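Local coordinates for coat protein (Sulfolobus turreted icosahedral virus, PDB 2BBD) that forms the icosahedral shell of an archaeal virus as its major capsid protein, sharing its ancestry with capsid proteins of bacterial and eukaryotic viruses, at residues I225-P230 against Y266-S270; V193-P199 against A298-Q302. Numbering follows the deposited sequence.

Contact 1: residues I225-P230 against Y266-S270; sequences INNTDP and YSGAS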
loop_
_atom_site.group_PDB
_atom_site.type_symbol
_atom_site.label_atom_id
_atom_site.label_comp_id
_atom_site.label_asym_id
_atom_site.label_seq_id
_atom_site.Cartn_x
_atom_site.Cartn_y
_atom_site.Cartn_z
ATOM N N ILE A 225 -7.322 0.241 -15.461
ATOM C CA ILE A 225 -5.959 -0.163 -15.133
ATOM C C ILE A 225 -5.420 -1.230 -16.099
ATOM O O ILE A 225 -4.240 -1.567 -16.065
ATOM C CB ILE A 225 -5.891 -0.696 -13.677
ATOM C CG1 ILE A 225 -4.451 -0.654 -13.161
ATOM C CG2 ILE A 225 -6.426 -2.127 -13.622
ATOM C CD1 ILE A 225 -4.345 -0.882 -11.655
ATOM N N ASN A 226 -6.286 -1.769 -16.951
ATOM C CA ASN A 226 -5.852 -2.784 -17.911
ATOM C C ASN A 226 -5.491 -2.107 -19.223
ATOM O O ASN A 226 -6.236 -2.177 -20.194
ATOM C CB ASN A 226 -6.956 -3.815 -18.143
ATOM C CG ASN A 226 -7.307 -4.564 -16.882
ATOM O OD1 ASN A 226 -6.444 -5.180 -16.254
ATOM N ND2 ASN A 226 -8.572 -4.504 -16.491
ATOM N N ASN A 227 -4.339 -1.448 -19.230
ATOM C CA ASN A 227 -3.859 -0.727 -20.400
ATOM C C ASN A 227 -2.348 -0.901 -20.461
ATOM O O ASN A 227 -1.738 -1.413 -19.529
ATOM C CB ASN A 227 -4.188 0.756 -20.248
ATOM C CG ASN A 227 -3.371 1.420 -19.139
ATOM O OD1 ASN A 227 -2.171 1.667 -19.295
ATOM N ND2 ASN A 227 -4.015 1.688 -18.007
ATOM N N THR A 228 -1.746 -0.461 -21.559
ATOM C CA THR A 228 -0.308 -0.551 -21.724
ATOM C C THR A 228 0.201 0.822 -22.124
ATOM O O THR A 228 1.032 0.945 -23.022
ATOM C CB THR A 228 0.075 -1.574 -22.819
ATOM O OG1 THR A 228 -0.728 -1.353 -23.986
ATOM C CG2 THR A 228 -0.134 -2.996 -22.323
ATOM N N ASP A 229 -0.308 1.855 -21.456
ATOM C CA ASP A 229 0.083 3.229 -21.755
ATOM C C ASP A 229 1.473 3.621 -21.274
ATOM O O ASP A 229 2.152 4.417 -21.922
ATOM C CB ASP A 229 -0.930 4.226 -21.183
ATOM C CG ASP A 229 -2.273 4.161 -21.883
ATOM O OD1 ASP A 229 -2.324 3.725 -23.058
ATOM O OD2 ASP A 229 -3.280 4.560 -21.266
ATOM N N PRO A 230 1.916 3.087 -20.125
ATOM C CA PRO A 230 3.257 3.498 -19.701
ATOM C C PRO A 230 4.340 2.807 -20.516
ATOM O O PRO A 230 4.274 1.605 -20.745
ATOM C CB PRO A 230 3.283 3.123 -18.214
ATOM C CG PRO A 230 2.377 1.946 -18.136
ATOM C CD PRO A 230 1.242 2.289 -19.082
ATOM N N TYR A 266 0.712 -7.255 -12.503
ATOM C CA TYR A 266 -0.696 -7.197 -12.120
ATOM C C TYR A 266 -1.494 -6.800 -13.368
ATOM O O TYR A 266 -2.610 -7.269 -13.595
ATOM C CB TYR A 266 -0.888 -6.167 -11.007
ATOM C CG TYR A 266 -2.315 -6.014 -10.587
ATOM C CD1 TYR A 266 -2.936 -6.971 -9.780
ATOM C CD2 TYR A 266 -3.065 -4.920 -11.020
ATOM C CE1 TYR A 266 -4.273 -6.834 -9.415
ATOM C CE2 TYR A 266 -4.396 -4.779 -10.660
ATOM C CZ TYR A 266 -4.993 -5.736 -9.857
ATOM O OH TYR A 266 -6.309 -5.571 -9.503
ATOM N N SER A 267 -0.912 -5.913 -14.169
ATOM C CA SER A 267 -1.501 -5.492 -15.434
ATOM C C SER A 267 -0.387 -4.816 -16.215
ATOM O O SER A 267 0.729 -4.671 -15.712
ATOM C CB SER A 267 -2.669 -4.519 -15.247
ATOM O OG SER A 267 -2.215 -3.228 -14.881
ATOM N N GLY A 268 -0.677 -4.406 -17.440
ATOM C CA GLY A 268 0.343 -3.742 -18.222
ATOM C C GLY A 268 0.594 -2.327 -17.739
ATOM O O GLY A 268 1.490 -1.661 -18.241
ATOM N N ALA A 269 -0.171 -1.855 -16.757
ATOM C CA ALA A 269 0.013 -0.480 -16.288
ATOM C C ALA A 269 0.493 -0.334 -14.856
ATOM O O ALA A 269 0.371 0.745 -14.268
ATOM C CB ALA A 269 -1.285 0.311 -16.484
ATOM N N SER A 270 1.055 -1.403 -14.301
ATOM C CA SER A 270 1.539 -1.374 -12.925
ATOM C C SER A 270 2.977 -1.868 -12.825
ATOM O O SER A 270 3.352 -2.827 -13.496
ATOM C CB SER A 270 0.659 -2.261 -12.040
ATOM O OG SER A 270 0.803 -3.629 -12.398
HETATM O O HOH W 1 -4.707 -7.376 -15.173
HETATM O O HOH W 2 -3.086 -4.507 -18.820
#
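A single serine hydroxyl serves both loops at once: Ser267 OG donates to Ile225 O at 2.9 Å while accepting from Ala269 N at 3.1 Å. The second bond makes an ST turn, set within the type I beta turn from Ser267 to Ser270. The 225-230 loop has a counterpart, an Asx turn in which Asn227 OD1 accepts from Asp229 N at 2.9 Å, while Asn227 ND2 bonds to Gly224 O. Asn227 O lies 3.1 Å from Gly268 C; a beta carbon on Gly268 would collide with that oxygen and with Thr228 CG2. Ala269 CB packs 4.1 Å from Pro230 CD, and Ile225 CD1 meets the edge of the Tyr266 ring, 4.0 Å from CE2. Water 1 joins Asn226 OD1 to Tyr266 O; water 2 accepts from Gly268 N and reaches Asn227 O only weakly. With one direct hydrogen bond across it, the contact holds the loops entering strands 230-237 and 270-284 together by close fit, each braced in part by its own turn.

Contact 2: residues V193-P199 against A298-Q302; sequences VPASSAP and ALQNQ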
loop_
_atom_site.group_PDB
_atom_site.type_symbol
_atom_site.label_atom_id
_atom_site.label_comp_id
_atom_site.label_asym_id
_atom_site.label_seq_id
_atom_site.Cartn_x
_atom_site.Cartn_y
_atom_site.Cartn_z
ATOM N N VAL A 193 -1.985 13.438 -16.402
ATOM C CA VAL A 193 -0.625 13.403 -16.916
ATOM C C VAL A 193 -0.733 13.167 -18.425
ATOM O O VAL A 193 -1.235 12.134 -18.864
ATOM C CB VAL A 193 0.181 12.264 -16.297
ATOM C CG1 VAL A 193 1.578 12.243 -16.911
ATOM C CG2 VAL A 193 0.245 12.434 -14.781
ATOM N N PRO A 194 -0.264 14.131 -19.230
ATOM C CA PRO A 194 -0.307 14.051 -20.695
ATOM C C PRO A 194 0.510 12.946 -21.357
ATOM O O PRO A 194 1.525 12.498 -20.832
ATOM C CB PRO A 194 0.150 15.443 -21.127
ATOM C CG PRO A 194 1.121 15.815 -20.058
ATOM C CD PRO A 194 0.417 15.365 -18.793
ATOM N N ALA A 195 0.039 12.512 -22.519
ATOM C CA ALA A 195 0.716 11.481 -23.290
ATOM C C ALA A 195 2.056 12.053 -23.727
ATOM O O ALA A 195 2.160 13.242 -24.014
ATOM C CB ALA A 195 -0.119 11.109 -24.515
ATOM N N SER A 196 3.082 11.214 -23.777
ATOM C CA SER A 196 4.393 11.683 -24.184
ATOM C C SER A 196 5.277 10.508 -24.528
ATOM O O SER A 196 5.166 9.441 -23.923
ATOM C CB SER A 196 5.041 12.493 -23.060
ATOM O OG SER A 196 6.322 12.961 -23.447
ATOM N N SER A 197 6.158 10.705 -25.498
ATOM C CA SER A 197 7.075 9.651 -25.902
ATOM C C SER A 197 8.282 9.673 -24.981
ATOM O O SER A 197 8.921 8.652 -24.764
ATOM C CB SER A 197 7.509 9.847 -27.357
ATOM O OG SER A 197 8.075 11.129 -27.553
ATOM N N ALA A 198 8.592 10.845 -24.439
ATOM C CA ALA A 198 9.716 10.985 -23.513
ATOM C C ALA A 198 9.129 11.205 -22.118
ATOM O O ALA A 198 8.094 11.854 -21.972
ATOM C CB ALA A 198 10.595 12.172 -23.916
ATOM N N PRO A 199 9.779 10.666 -21.076
ATOM C CA PRO A 199 9.266 10.836 -19.710
ATOM C C PRO A 199 9.088 12.286 -19.273
ATOM O O PRO A 199 9.983 13.118 -19.445
ATOM C CB PRO A 199 10.296 10.104 -18.853
ATOM C CG PRO A 199 10.819 9.033 -19.786
ATOM C CD PRO A 199 10.966 9.793 -21.092
ATOM N N ALA A 298 6.433 8.152 -19.324
ATOM C CA ALA A 298 6.137 8.347 -20.733
ATOM C C ALA A 298 4.861 7.545 -20.897
ATOM O O ALA A 298 4.856 6.336 -20.653
ATOM C CB ALA A 298 7.244 7.768 -21.610
ATOM N N LEU A 299 3.782 8.210 -21.299
ATOM C CA LEU A 299 2.498 7.534 -21.457
ATOM C C LEU A 299 1.906 7.610 -22.862
ATOM O O LEU A 299 1.964 8.650 -23.506
ATOM C CB LEU A 299 1.481 8.118 -20.468
ATOM C CG LEU A 299 1.849 8.137 -18.986
ATOM C CD1 LEU A 299 0.750 8.844 -18.203
ATOM C CD2 LEU A 299 2.043 6.722 -18.482
ATOM N N GLN A 300 1.311 6.501 -23.306
ATOM C CA GLN A 300 0.671 6.402 -24.623
ATOM C C GLN A 300 -0.626 7.208 -24.682
ATOM O O GLN A 300 -1.110 7.545 -25.761
ATOM C CB GLN A 300 0.332 4.948 -24.932
ATOM C CG GLN A 300 1.513 3.999 -25.012
ATOM C CD GLN A 300 2.233 4.102 -26.338
ATOM O OE1 GLN A 300 3.240 4.805 -26.465
ATOM N NE2 GLN A 300 1.706 3.412 -27.345
ATOM N N ASN A 301 -1.201 7.492 -23.518
ATOM C CA ASN A 301 -2.456 8.245 -23.419
ATOM C C ASN A 301 -2.415 9.147 -22.182
ATOM O O ASN A 301 -1.635 8.910 -21.258
ATOM C CB ASN A 301 -3.658 7.286 -23.292
ATOM C CG ASN A 301 -3.991 6.551 -24.604
ATOM O OD1 ASN A 301 -4.308 7.179 -25.607
ATOM N ND2 ASN A 301 -3.928 5.217 -24.584
ATOM N N GLN A 302 -3.249 10.182 -22.161
ATOM C CA GLN A 302 -3.284 11.057 -20.997
ATOM C C GLN A 302 -4.047 10.283 -19.932
ATOM O O GLN A 302 -5.230 9.985 -20.099
ATOM C CB GLN A 302 -4.007 12.366 -21.310
ATOM C CG GLN A 302 -4.031 13.327 -20.124
ATOM C CD GLN A 302 -4.554 14.702 -20.490
ATOM O OE1 GLN A 302 -4.079 15.324 -21.440
ATOM N NE2 GLN A 302 -5.531 15.187 -19.733
HETATM O O HOH W 3 3.719 10.869 -20.599
HETATM O O HOH W 4 -2.219 14.308 -23.765
HETATM O O HOH W 5 4.799 6.689 -24.294
#
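At the end of strand 182-193, Val193 sets CG1 3.7 Å from Leu299 CD1, and its carbonyl O receives a CA-H...O contact from Gln302 CA at 3.1 Å. Pro194 follows, its CA 3.8 Å from Gln302 CG; its O takes a hydrogen bond of 2.7 Å from water 3, which in turn accepts from Leu299 N at 2.8 Å. Ala195 brings CA to 3.1 Å from Leu299 O, in a second CA-H...O contact, and its N shares water 4 with Gln302 OE1. A direct hydrogen bond comes next, Ser196 N to Leu299 O at 2.8 Å. Ser196 OG folds back to donate to Ala198 O at 2.6 Å, bracing the bend through Ser197, whose O lies 3.7 Å from Ala298 CB. Pro199 then leads into strand 200-204, with CG 4.2 Å from Ala298 CB. Strand 230-237 flanks strand 293-299 on the side away from 200-204. The loop thus crosses between two sheets of what is probably the second jelly roll of a double jelly-roll fold. At this partly exposed strand end, water bridges and weak CA-H...O contacts supplement the direct backbone bond.

Both contacts involve loops on the same side of the chain's centre, about 13 Å apart between their own centres, but contact 2 lies farther out and is more exposed. Contact 1 joins two loops through a serine hydroxyl and a buried aliphatic part, where Ile225 also packs on Ile84 of helix 79-89; contact 2 sets a connection between two sheets against a strand end, through backbone N-H...O and CA-H...O contacts. Residues 228-230, leading into strand 230-237, link the two: Asp229 O lies 2.6 Å from Gln300 N and Asp229 OD1 2.7 Å from Asn301 ND2, both probable hydrogen bonds, while Pro230 CA packs 3.7 Å from Leu299 CD2.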